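Local coordinates for tail fiber protein (Pseudomonas aeruginosa, PDB 6CL6), which forms a trimeric receptor-binding fiber of the R2 pyocin, a contractile injection system, and probably recognises the surface of target bacteria, at residues A[33-36]-A[42-45]. Numbering follows the deposited sequence.
Sequences LPVF and TAVS
Val35 meets Thr42 and Ala43 between strands 23-25 and 57-60, where five intervening residues bring the chain past itself without reversing it, a worked example of how a long irregular linker is held together by a few side-chain atoms. Just before it, Leu33 and Pro34 turn to the other subunits: Leu33 packs on Leu33 of the second subunit and Pro34 of the third. Val35, at the start of a 3-10 turn, points its CB toward the second segment. Here chi1 of -66° puts CG1 anti to the carbonyl carbon and leaves CG2 between the backbone N and that carbon, facing Thr42 and Ala43. This methyl lies 3.3 Å from Thr42 OG1 and 3.8 Å from Ala43 CB, and the Val35 and Thr42 side chains cross at about a right angle. The Thr42 hydroxyl also sits 3.5 Å from Val35 CB, so its oxygen, rather than its methyl, rests against the valine. Phe36 follows with a looser touch, its CD2 4.4 Å from Ala43 CB, which stands at the ring edge near the ring plane. One face of that ring carries Pro34 CB, offset toward the rim, while Val55 and Pro56 also touch the phenylalanine. With one valine methyl meeting a hydroxyl, a backbone N and an alanine methyl, and an aromatic edge farther off, the contact rests on van der Waals packing, with no hydrogen bond between the two segments to add directionality.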
ATOM      1  N   LEU A  33      49.784  55.079 -47.594  1.00 20.00           N
ATOM      2  CA  LEU A  33      49.001  53.885 -47.936  1.00 14.24           C
ATOM      3  C   LEU A  33      47.519  54.226 -48.128  1.00 13.50           C
ATOM      4  O   LEU A  33      46.970  55.052 -47.407  1.00 12.21           O
ATOM      5  CB  LEU A  33      49.103  52.839 -46.834  1.00 22.97           C
ATOM      6  CG  LEU A  33      50.451  52.232 -46.490  1.00 25.85           C
ATOM      7  CD1 LEU A  33      50.213  51.138 -45.455  1.00 23.53           C
ATOM      8  CD2 LEU A  33      51.103  51.687 -47.726  1.00 25.69           C
ATOM      9  N   PRO A  34      46.848  53.565 -49.057  1.00 11.37           N
ATOM     10  CA  PRO A  34      45.385  53.632 -49.084  1.00 16.86           C
ATOM     11  C   PRO A  34      44.865  53.271 -47.693  1.00 14.62           C
ATOM     12  O   PRO A  34      45.441  52.436 -46.998  1.00 15.27           O
ATOM     13  CB  PRO A  34      44.995  52.593 -50.142  1.00 12.98           C
ATOM     14  CG  PRO A  34      46.197  52.469 -51.015  1.00 15.12           C
ATOM     15  CD  PRO A  34      47.393  52.634 -50.078  1.00 17.16           C
ATOM     16  N   VAL A  35      43.762  53.909 -47.291  1.00  8.27           N
ATOM     17  CA  VAL A  35      43.398  53.900 -45.884  1.00 16.33           C
ATOM     18  C   VAL A  35      43.072  52.508 -45.391  1.00  9.32           C
ATOM     19  O   VAL A  35      43.386  52.176 -44.238  1.00  9.60           O
ATOM     20  CB  VAL A  35      42.232  54.873 -45.605  1.00 18.14           C
ATOM     21  CG1 VAL A  35      42.683  56.316 -45.856  1.00 19.29           C
ATOM     22  CG2 VAL A  35      41.014  54.553 -46.443  1.00 15.20           C
ATOM     23  N   PHE A  36      42.478  51.653 -46.239  1.00 13.29           N
ATOM     24  CA  PHE A  36      42.120  50.307 -45.771  1.00 14.62           C
ATOM     25  C   PHE A  36      43.346  49.491 -45.399  1.00 14.45           C
ATOM     26  O   PHE A  36      43.263  48.585 -44.559  1.00 15.56           O
ATOM     27  CB  PHE A  36      41.286  49.577 -46.840  1.00 12.77           C
ATOM     28  CG  PHE A  36      41.891  49.579 -48.204  1.00 12.46           C
ATOM     29  CD1 PHE A  36      42.936  48.688 -48.519  1.00 12.53           C
ATOM     30  CD2 PHE A  36      41.418  50.419 -49.186  1.00 12.03           C
ATOM     31  CE1 PHE A  36      43.478  48.658 -49.800  1.00 18.51           C
ATOM     32  CE2 PHE A  36      41.976  50.405 -50.462  1.00 10.92           C
ATOM     33  CZ  PHE A  36      42.990  49.509 -50.760  1.00 14.56           C
ATOM     34  N   THR A  42      37.536  53.814 -43.701  1.00 15.55           N
ATOM     35  CA  THR A  42      37.103  55.141 -44.137  1.00 19.56           C
ATOM     36  C   THR A  42      37.083  55.318 -45.652  1.00  9.79           C
ATOM     37  O   THR A  42      36.863  56.447 -46.127  1.00 13.27           O
ATOM     38  CB  THR A  42      38.014  56.234 -43.543  1.00  9.22           C
ATOM     39  OG1 THR A  42      39.339  55.991 -43.968  1.00 13.68           O
ATOM     40  CG2 THR A  42      37.951  56.225 -42.052  1.00 13.73           C
ATOM     41  N   ALA A  43      37.340  54.262 -46.429  1.00  8.70           N
ATOM     42  CA  ALA A  43      37.495  54.462 -47.876  1.00  9.59           C
ATOM     43  C   ALA A  43      36.174  54.745 -48.583  1.00 22.79           C
ATOM     44  O   ALA A  43      36.161  55.388 -49.640  1.00 14.53           O
ATOM     45  CB  ALA A  43      38.166  53.245 -48.516  1.00  9.67           C
ATOM     46  N   VAL A  44      35.056  54.260 -48.052  1.00 12.83           N
ATOM     47  CA  VAL A  44      33.754  54.490 -48.653  1.00  9.08           C
ATOM     48  C   VAL A  44      32.815  54.997 -47.572  1.00 14.58           C
ATOM     49  O   VAL A  44      33.066  54.846 -46.378  1.00 13.58           O
ATOM     50  CB  VAL A  44      33.178  53.248 -49.350  1.00 16.63           C
ATOM     51  CG1 VAL A  44      34.019  52.872 -50.582  1.00 12.42           C
ATOM     52  CG2 VAL A  44      33.059  52.081 -48.364  1.00 15.33           C
ATOM     53  N   SER A  45      31.731  55.630 -47.993  1.00 13.51           N
ATOM     54  CA  SER A  45      30.811  56.219 -47.022  1.00  9.97           C
ATOM     55  C   SER A  45      30.265  55.120 -46.110  1.00 18.29           C
ATOM     56  O   SER A  45      30.219  53.941 -46.471  1.00 18.65           O
ATOM     57  CB  SER A  45      29.642  56.939 -47.709  1.00  9.72           C
ATOM     58  OG  SER A  45      28.670  56.030 -48.181  1.00 23.03           O
TER